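Local coordinates for outer membrane protein TP0453 (Treponema pallidum, PDB 3K8G) that might take part in ligand transport and alters membrane permeability at acidic pH, at residues D89-T94 with Y103-T108; K44-K49 with N82-R87; G74-A79 with H116-I121. All coordinates share one frame; numbering follows the deposited sequence.

Contact 1 (D89-T94 with Y103-T108); sequences DGWAST and YESEHT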
loop_
_atom_site.group_PDB
_atom_site.type_symbol
_atom_site.label_atom_id
_atom_site.label_comp_id
_atom_site.label_asym_id
_atom_site.label_seq_id
_atom_site.Cartn_x
_atom_site.Cartn_y
_atom_site.Cartn_z
ATOM N N ASP A 89 25.865 2.804 5.589
ATOM C CA ASP A 89 24.619 3.440 5.188
ATOM C C ASP A 89 23.703 3.688 6.378
ATOM O O ASP A 89 22.583 4.180 6.212
ATOM C CB ASP A 89 23.924 2.641 4.079
ATOM C CG ASP A 89 24.510 2.931 2.702
ATOM O OD1 ASP A 89 25.000 4.065 2.500
ATOM O OD2 ASP A 89 24.491 2.030 1.828
ATOM N N GLY A 90 24.202 3.369 7.574
ATOM C CA GLY A 90 23.462 3.586 8.814
ATOM C C GLY A 90 22.560 2.431 9.208
ATOM O O GLY A 90 21.579 2.638 9.939
ATOM N N TRP A 91 22.879 1.228 8.722
ATOM C CA TRP A 91 22.149 -0.008 9.037
ATOM C C TRP A 91 22.838 -0.787 10.147
ATOM O O TRP A 91 24.020 -1.097 10.032
ATOM C CB TRP A 91 22.076 -0.952 7.828
ATOM C CG TRP A 91 21.251 -0.482 6.737
ATOM C CD1 TRP A 91 21.683 0.091 5.564
ATOM C CD2 TRP A 91 19.815 -0.518 6.669
ATOM N NE1 TRP A 91 20.603 0.410 4.778
ATOM C CE2 TRP A 91 19.445 0.045 5.423
ATOM C CE3 TRP A 91 18.806 -0.973 7.538
ATOM C CZ2 TRP A 91 18.106 0.179 5.023
ATOM C CZ3 TRP A 91 17.464 -0.858 7.131
ATOM C CH2 TRP A 91 17.131 -0.285 5.886
ATOM N N ALA A 92 22.095 -1.125 11.197
ATOM C CA ALA A 92 22.615 -1.979 12.257
ATOM C C ALA A 92 21.902 -3.303 12.185
ATOM O O ALA A 92 20.686 -3.346 11.969
ATOM C CB ALA A 92 22.411 -1.344 13.607
ATOM N N SER A 93 22.658 -4.384 12.336
ATOM C CA SER A 93 22.096 -5.724 12.307
ATOM C C SER A 93 22.026 -6.328 13.712
ATOM O O SER A 93 22.879 -6.042 14.560
ATOM C CB SER A 93 22.924 -6.624 11.399
ATOM O OG SER A 93 24.193 -6.866 11.976
ATOM N N THR A 94 21.015 -7.165 13.930
ATOM C CA THR A 94 20.836 -7.886 15.191
ATOM C C THR A 94 20.398 -9.323 14.911
ATOM O O THR A 94 19.606 -9.584 13.995
ATOM C CB THR A 94 19.809 -7.196 16.139
ATOM O OG1 THR A 94 20.024 -5.778 16.147
ATOM C CG2 THR A 94 19.952 -7.713 17.570
ATOM N N TYR A 103 17.629 -5.854 10.301
ATOM C CA TYR A 103 18.374 -4.626 10.024
ATOM C C TYR A 103 17.559 -3.393 10.441
ATOM O O TYR A 103 16.354 -3.272 10.123
ATOM C CB TYR A 103 18.773 -4.579 8.553
ATOM C CG TYR A 103 19.542 -5.823 8.104
ATOM C CD1 TYR A 103 20.925 -5.906 8.274
ATOM C CD2 TYR A 103 18.882 -6.912 7.530
ATOM C CE1 TYR A 103 21.641 -7.035 7.872
ATOM C CE2 TYR A 103 19.589 -8.054 7.118
ATOM C CZ TYR A 103 20.969 -8.096 7.294
ATOM O OH TYR A 103 21.683 -9.201 6.901
ATOM N N GLU A 104 18.195 -2.499 11.190
ATOM C CA GLU A 104 17.514 -1.321 11.724
ATOM C C GLU A 104 18.210 -0.064 11.306
ATOM O O GLU A 104 19.450 -0.014 11.277
ATOM C CB GLU A 104 17.446 -1.371 13.268
ATOM C CG GLU A 104 16.767 -2.655 13.816
ATOM C CD GLU A 104 16.313 -2.536 15.276
ATOM O OE1 GLU A 104 17.090 -2.027 16.118
ATOM O OE2 GLU A 104 15.179 -2.964 15.572
ATOM N N SER A 105 17.418 0.954 10.996
ATOM C CA SER A 105 17.921 2.311 10.770
ATOM C C SER A 105 16.991 3.312 11.473
ATOM O O SER A 105 15.988 2.912 12.074
ATOM C CB SER A 105 18.032 2.611 9.266
ATOM O OG SER A 105 16.765 2.537 8.599
ATOM N N GLU A 106 17.298 4.603 11.392
ATOM C CA GLU A 106 16.455 5.627 12.035
ATOM C C GLU A 106 14.942 5.425 11.844
ATOM O O GLU A 106 14.169 5.468 12.809
ATOM C CB GLU A 106 16.815 7.030 11.527
ATOM C CG GLU A 106 16.144 8.153 12.320
ATOM C CD GLU A 106 16.640 8.254 13.769
ATOM O OE1 GLU A 106 17.643 7.587 14.130
ATOM O OE2 GLU A 106 16.028 9.015 14.550
ATOM N N HIS A 107 14.520 5.286 10.598
ATOM C CA HIS A 107 13.084 5.185 10.316
ATOM C C HIS A 107 12.628 3.859 9.691
ATOM O O HIS A 107 11.428 3.651 9.521
ATOM C CB HIS A 107 12.643 6.343 9.430
ATOM C CG HIS A 107 12.679 7.670 10.122
ATOM N ND1 HIS A 107 11.898 7.956 11.224
ATOM C CD2 HIS A 107 13.405 8.785 9.873
ATOM C CE1 HIS A 107 12.152 9.188 11.631
ATOM N NE2 HIS A 107 13.057 9.715 10.823
ATOM N N THR A 108 13.578 2.997 9.318
ATOM C CA THR A 108 13.269 1.771 8.583
ATOM C C THR A 108 13.892 0.523 9.189
ATOM O O THR A 108 15.093 0.503 9.486
ATOM C CB THR A 108 13.668 1.893 7.098
ATOM O OG1 THR A 108 13.167 3.120 6.582
ATOM C CG2 THR A 108 13.063 0.752 6.272
#
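W91 holds CG anti to its carbonyl carbon (chi1 -68°), and S105 places OG between its backbone N and carbonyl carbon (chi1 61°). These torsions set the start of the indole and the serine hydroxyl on the sides where the two groups meet, beside the hairpin strands. S105 CB sits over a face of the indole, 4.3 Å from the centroid of the W91 six-membered ring. This is a CH-pi contact. S105 OG also lies over a face, 3.8 Å from W91 CZ3. The hydroxyl is held there because S105 OG donates to T108 O at 2.8 Å, on a lone pair in the carbonyl plane. T108 O also accepts from S105 N, so two donors grip this one oxygen. W91 CZ3 comes within 3.6 Å of T108 O. On the Y103 side, W91 CE3 packs against Y103 CB at 3.7 Å, and the two side chains cross at about a right angle.

The backbones join at A92 and E104, an antiparallel hydrogen-bonded pair. A92 N donates to E104 O at 2.9 Å, nearly straight at 175°. E104 N returns a bond to A92 O at 2.7 Å. S93 and Y103 form the next pair, which is non-hydrogen-bonded. Their side chains lie on the face opposite A92 and E104, and S93 CB rests 3.8 Å from Y103 CE1.

Outside the segments, F85 joins both aromatic residues. It stacks on the Y103 ring and meets the W91 ring edge to face. The arrangement is that of an antiparallel beta hairpin, here strands 92-95 and 101-104. Strand 92-95 is an outermost strand of the chain's U-shaped beta half-barrel.

Contact 2 (K44-K49 with N82-R87); sequences KADIKK and NLIFSR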
loop_
_atom_site.group_PDB
_atom_site.type_symbol
_atom_site.label_atom_id
_atom_site.label_comp_id
_atom_site.label_asym_id
_atom_site.label_seq_id
_atom_site.Cartn_x
_atom_site.Cartn_y
_atom_site.Cartn_z
ATOM N N LYS A 44 18.876 4.669 1.137
ATOM C CA LYS A 44 18.070 4.764 -0.067
ATOM C C LYS A 44 18.231 3.568 -0.996
ATOM O O LYS A 44 17.251 3.035 -1.492
ATOM C CB LYS A 44 18.373 6.053 -0.847
ATOM C CG LYS A 44 17.304 7.140 -0.727
ATOM C CD LYS A 44 17.757 8.427 -1.407
ATOM C CE LYS A 44 18.514 9.301 -0.435
ATOM N NZ LYS A 44 17.600 10.175 0.335
ATOM N N ALA A 45 19.459 3.164 -1.268
ATOM C CA ALA A 45 19.660 2.203 -2.352
ATOM C C ALA A 45 19.064 0.829 -2.039
ATOM O O ALA A 45 18.495 0.186 -2.935
ATOM C CB ALA A 45 21.142 2.097 -2.740
ATOM N N ASP A 46 19.167 0.410 -0.770
ATOM C CA ASP A 46 18.795 -0.945 -0.354
ATOM C C ASP A 46 17.308 -1.218 -0.642
ATOM O O ASP A 46 16.935 -2.299 -1.132
ATOM C CB ASP A 46 19.071 -1.193 1.143
ATOM C CG ASP A 46 20.406 -0.622 1.623
ATOM O OD1 ASP A 46 20.474 0.580 1.960
ATOM O OD2 ASP A 46 21.382 -1.395 1.712
ATOM N N ILE A 47 16.473 -0.242 -0.343
ATOM C CA ILE A 47 15.006 -0.399 -0.566
ATOM C C ILE A 47 14.696 -0.552 -2.052
ATOM O O ILE A 47 13.967 -1.468 -2.447
ATOM C CB ILE A 47 14.189 0.753 0.061
ATOM C CG1 ILE A 47 14.586 0.975 1.528
ATOM C CG2 ILE A 47 12.661 0.480 -0.021
ATOM C CD1 ILE A 47 14.178 -0.161 2.507
ATOM N N LYS A 48 15.291 0.309 -2.887
ATOM C CA LYS A 48 15.135 0.189 -4.341
ATOM C C LYS A 48 15.655 -1.157 -4.813
ATOM O O LYS A 48 15.002 -1.837 -5.604
ATOM C CB LYS A 48 15.830 1.350 -5.090
ATOM C CG LYS A 48 15.019 2.639 -5.110
ATOM C CD LYS A 48 15.382 3.543 -6.284
ATOM C CE LYS A 48 14.512 4.805 -6.285
ATOM N NZ LYS A 48 14.670 5.616 -7.539
ATOM N N LYS A 49 16.821 -1.563 -4.304
ATOM C CA LYS A 49 17.385 -2.859 -4.668
ATOM C C LYS A 49 16.437 -4.010 -4.329
ATOM O O LYS A 49 16.277 -4.949 -5.129
ATOM C CB LYS A 49 18.770 -3.058 -4.032
ATOM C CG LYS A 49 19.873 -2.252 -4.755
ATOM C CD LYS A 49 21.220 -2.346 -4.020
ATOM C CE LYS A 49 22.334 -1.610 -4.765
ATOM N NZ LYS A 49 22.045 -0.155 -4.846
ATOM N N ASN A 82 23.626 -10.180 1.309
ATOM C CA ASN A 82 24.949 -9.866 1.837
ATOM C C ASN A 82 25.523 -8.508 1.405
ATOM O O ASN A 82 26.312 -7.892 2.144
ATOM C CB ASN A 82 25.950 -10.978 1.509
ATOM C CG ASN A 82 27.316 -10.692 2.081
ATOM O OD1 ASN A 82 27.466 -10.543 3.296
ATOM N ND2 ASN A 82 28.323 -10.561 1.202
ATOM N N LEU A 83 25.102 -8.042 0.233
ATOM C CA LEU A 83 25.638 -6.835 -0.396
ATOM C C LEU A 83 24.845 -5.563 -0.113
ATOM O O LEU A 83 25.207 -4.480 -0.588
ATOM C CB LEU A 83 25.751 -7.051 -1.911
ATOM C CG LEU A 83 26.804 -8.118 -2.259
ATOM C CD1 LEU A 83 26.908 -8.304 -3.771
ATOM C CD2 LEU A 83 28.156 -7.737 -1.652
ATOM N N ILE A 84 23.740 -5.697 0.614
ATOM C CA ILE A 84 23.002 -4.530 1.074
ATOM C C ILE A 84 23.094 -4.406 2.593
ATOM O O ILE A 84 23.863 -5.140 3.224
ATOM C CB ILE A 84 21.538 -4.531 0.574
ATOM C CG1 ILE A 84 20.825 -5.853 0.897
ATOM C CG2 ILE A 84 21.501 -4.211 -0.956
ATOM C CD1 ILE A 84 19.293 -5.805 0.627
ATOM N N PHE A 85 22.311 -3.494 3.174
ATOM C CA PHE A 85 22.383 -3.194 4.606
ATOM C C PHE A 85 23.827 -2.994 5.065
ATOM O O PHE A 85 24.272 -3.605 6.024
ATOM C CB PHE A 85 21.717 -4.296 5.459
ATOM C CG PHE A 85 20.390 -4.758 4.933
ATOM C CD1 PHE A 85 19.300 -3.886 4.887
ATOM C CD2 PHE A 85 20.236 -6.059 4.464
ATOM C CE1 PHE A 85 18.077 -4.299 4.382
ATOM C CE2 PHE A 85 18.998 -6.490 3.973
ATOM C CZ PHE A 85 17.921 -5.593 3.925
ATOM N N SER A 86 24.564 -2.137 4.377
ATOM C CA SER A 86 25.918 -1.825 4.814
ATOM C C SER A 86 25.889 -0.873 6.015
ATOM O O SER A 86 25.086 0.058 6.058
ATOM C CB SER A 86 26.705 -1.228 3.646
ATOM O OG SER A 86 27.528 -0.170 4.099
ATOM N N ARG A 87 26.750 -1.116 7.000
ATOM C CA ARG A 87 26.879 -0.208 8.156
ATOM C C ARG A 87 27.276 1.227 7.797
ATOM O O ARG A 87 27.016 2.155 8.563
ATOM C CB ARG A 87 27.866 -0.764 9.190
ATOM C CG ARG A 87 27.268 -1.848 10.060
ATOM C CD ARG A 87 27.827 -3.207 9.692
ATOM N NE ARG A 87 29.271 -3.272 9.924
ATOM C CZ ARG A 87 30.040 -4.309 9.596
ATOM N NH1 ARG A 87 29.507 -5.387 9.020
ATOM N NH2 ARG A 87 31.349 -4.275 9.844
HETATM O O HOH W 1 23.808 -0.571 1.970
#
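The first turn of helix 45-52, in the inferred third amphipathic helix, meets the loop between helix 78-81 and strand 92-95. D46 and I84 form the centre of this contact. The D46 side chain turns CG anti to its carbonyl carbon (chi1 -42°) and faces the loop. F85 N donates to D46 OD2 at 2.7 Å. The bond is bent, with an N-H...O angle of 143°. The donor comes from above the carboxylate plane, 36° out of it.

A water extends the link by one residue. It lies 2.6 Å from D46 OD2 and accepts from S86 N at 3.0 Å. Two successive loop N-H groups therefore reach toward one carboxylate oxygen, one directly and one by way of the water. F85 has a left-handed backbone conformation at this turn.

I84 packs alongside the polar link. I84 CB is 3.3 Å from D46 OD2, and the D46 and I84 side chains run antiparallel, side by side. One turn further along the helix, the aliphatic part of K49 adds an apolar touch, K49 CD to I84 CG2 at 3.6 Å. I84 and F85 also reach I50 of the same helix. S86 OG bonds to S88 OG.

The D46 side chain is buried, yet its polar atoms have partners. OD2 has the loop N-H and the water, and OD1 has a weak bond from W91 NE1. The F85 N-H, the weak W91 bond and the nearby N-terminal end of the helix would favour the charged carboxylate. Burial, and the like charge of D89 close to OD1, would work against it. The ionisation of D46 may thus be sensitive to its surroundings. D46 supplies the direct hydrogen bond between the two segments, with apolar packing from I84, K49 and I50 beside it.

Contact 3 (G74-A79 with H116-I121); sequences GSYPYA and HFSCVI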
loop_
_atom_site.group_PDB
_atom_site.type_symbol
_atom_site.label_atom_id
_atom_site.label_comp_id
_atom_site.label_asym_id
_atom_site.label_seq_id
_atom_site.Cartn_x
_atom_site.Cartn_y
_atom_site.Cartn_z
ATOM N N GLY A 74 9.300 -12.184 -3.345
ATOM C CA GLY A 74 10.309 -12.016 -4.382
ATOM C C GLY A 74 11.377 -13.084 -4.293
ATOM O O GLY A 74 11.139 -14.188 -3.801
ATOM N N SER A 75 12.561 -12.724 -4.758
ATOM C CA SER A 75 13.720 -13.641 -4.781
ATOM C C SER A 75 14.857 -12.885 -4.119
ATOM O O SER A 75 15.356 -11.901 -4.662
ATOM C CB SER A 75 14.067 -14.006 -6.225
ATOM O OG SER A 75 15.113 -14.971 -6.266
ATOM N N TYR A 76 15.198 -13.285 -2.905
ATOM C CA TYR A 76 16.177 -12.558 -2.114
ATOM C C TYR A 76 17.317 -13.493 -1.665
ATOM O O TYR A 76 17.475 -13.758 -0.465
ATOM C CB TYR A 76 15.512 -11.906 -0.912
ATOM C CG TYR A 76 14.229 -11.127 -1.224
ATOM C CD1 TYR A 76 14.271 -9.962 -1.972
ATOM C CD2 TYR A 76 12.986 -11.573 -0.762
ATOM C CE1 TYR A 76 13.122 -9.246 -2.253
ATOM C CE2 TYR A 76 11.832 -10.856 -1.031
ATOM C CZ TYR A 76 11.905 -9.698 -1.761
ATOM O OH TYR A 76 10.772 -8.968 -2.034
ATOM N N PRO A 77 18.110 -13.992 -2.636
ATOM C CA PRO A 77 19.235 -14.899 -2.339
ATOM C C PRO A 77 20.293 -14.268 -1.439
ATOM O O PRO A 77 20.411 -13.054 -1.375
ATOM C CB PRO A 77 19.845 -15.197 -3.720
ATOM C CG PRO A 77 18.882 -14.745 -4.723
ATOM C CD PRO A 77 18.030 -13.665 -4.072
ATOM N N TYR A 78 21.070 -15.106 -0.769
ATOM C CA TYR A 78 22.149 -14.656 0.124
ATOM C C TYR A 78 23.129 -13.690 -0.551
ATOM O O TYR A 78 23.583 -12.735 0.069
ATOM C CB TYR A 78 22.909 -15.866 0.674
ATOM C CG TYR A 78 24.058 -15.504 1.598
ATOM C CD1 TYR A 78 25.388 -15.738 1.224
ATOM C CD2 TYR A 78 23.815 -14.928 2.845
ATOM C CE1 TYR A 78 26.442 -15.413 2.084
ATOM C CE2 TYR A 78 24.851 -14.598 3.702
ATOM C CZ TYR A 78 26.158 -14.839 3.320
ATOM O OH TYR A 78 27.170 -14.500 4.186
ATOM N N ALA A 79 23.428 -13.941 -1.823
ATOM C CA ALA A 79 24.413 -13.155 -2.575
ATOM C C ALA A 79 23.895 -11.740 -2.769
ATOM O O ALA A 79 24.670 -10.791 -2.927
ATOM C CB ALA A 79 24.713 -13.812 -3.926
ATOM N N HIS A 116 12.350 -16.009 -0.152
ATOM C CA HIS A 116 11.297 -15.458 -0.995
ATOM C C HIS A 116 10.377 -14.410 -0.330
ATOM O O HIS A 116 9.382 -14.003 -0.942
ATOM C CB HIS A 116 10.496 -16.588 -1.679
ATOM C CG HIS A 116 11.351 -17.469 -2.541
ATOM N ND1 HIS A 116 11.644 -18.777 -2.216
ATOM C CD2 HIS A 116 12.042 -17.201 -3.676
ATOM C CE1 HIS A 116 12.447 -19.287 -3.132
ATOM N NE2 HIS A 116 12.706 -18.350 -4.028
ATOM N N PHE A 117 10.714 -13.979 0.891
ATOM C CA PHE A 117 9.874 -13.003 1.651
ATOM C C PHE A 117 10.729 -11.899 2.201
ATOM O O PHE A 117 11.842 -12.156 2.714
ATOM C CB PHE A 117 9.236 -13.602 2.930
ATOM C CG PHE A 117 8.408 -14.828 2.715
ATOM C CD1 PHE A 117 7.541 -14.929 1.635
ATOM C CD2 PHE A 117 8.435 -15.848 3.658
ATOM C CE1 PHE A 117 6.738 -16.059 1.467
ATOM C CE2 PHE A 117 7.636 -16.980 3.504
ATOM C CZ PHE A 117 6.789 -17.085 2.402
ATOM N N SER A 118 10.183 -10.690 2.192
ATOM C CA SER A 118 10.812 -9.542 2.857
ATOM C C SER A 118 9.766 -8.811 3.724
ATOM O O SER A 118 8.598 -8.814 3.382
ATOM C CB SER A 118 11.399 -8.567 1.843
ATOM O OG SER A 118 10.441 -8.130 0.873
ATOM N N CYS A 119 10.191 -8.247 4.858
ATOM C CA CYS A 119 9.305 -7.448 5.728
ATOM C C CYS A 119 9.980 -6.125 6.020
ATOM O O CYS A 119 11.151 -6.101 6.389
ATOM C CB CYS A 119 9.042 -8.179 7.061
ATOM S SG CYS A 119 8.216 -9.790 6.852
ATOM N N VAL A 120 9.241 -5.030 5.882
ATOM C CA VAL A 120 9.775 -3.694 6.070
ATOM C C VAL A 120 8.774 -2.957 6.927
ATOM O O VAL A 120 7.557 -3.032 6.689
ATOM C CB VAL A 120 9.933 -2.937 4.715
ATOM C CG1 VAL A 120 10.312 -1.458 4.925
ATOM C CG2 VAL A 120 10.950 -3.631 3.835
ATOM N N ILE A 121 9.280 -2.284 7.954
ATOM C CA ILE A 121 8.434 -1.447 8.759
ATOM C C ILE A 121 9.092 -0.077 8.720
ATOM O O ILE A 121 10.288 0.053 9.044
ATOM C CB ILE A 121 8.397 -1.961 10.241
ATOM C CG1 ILE A 121 7.872 -3.414 10.298
ATOM C CG2 ILE A 121 7.576 -0.991 11.119
ATOM C CD1 ILE A 121 7.979 -4.049 11.704
#
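This is a strand-end contact with one tyrosine ring beside it. Strands 67-74 and 117-123 are antiparallel neighbours in the half-barrel, and G74 and H116 meet where the first ends and the second is about to begin. G74 N donates to H116 O at 3.0 Å. The bond is fairly straight at 167°, but the donor stands 48° out of the carbonyl plane. The G74 carbonyl also faces H116. G74 O lies at the imidazole edge, in plane, 3.1 Å from H116 CD2, and H116 CA makes a CA-H...O contact to it at 3.1 Å.

The Y76 ring lies beside the start of strand 117-123, with F117 N at its edge, in plane. Y76 CE2 is 3.6 Å from F117 C. At the far end, S118 OG is 3.0 Å from Y76 OH, a weak hydrogen bond that is not settled, since the same proton may go to another acceptor. Y76 OH is also bonded to T54 OG1, and S118 OG to an MPD molecule, probably from crystallisation. The phenol hydroxyl is thus held mainly by T54, while backbone bonding and ring packing carry the join between the segments.

From the N terminus, helix 45-52 comes first, and contact 2 brings it to the loop at 82-87, closing a loop that includes strands 54-62 and 67-74. Contact 3 opens inside that loop, at the end of strand 67-74, and closes at strand 117-123. Contacts 2 and 3 therefore cross. Contact 1 opens after contact 2 has closed, and its hairpin is nested inside contact 3. Contacts 1 and 2 touch through side chains, while T108 of contact 1 packs on V120 of contact 3. Together they tie helix 45-52, the loop after helix 78-81 and the hairpin to one end of the half-barrel.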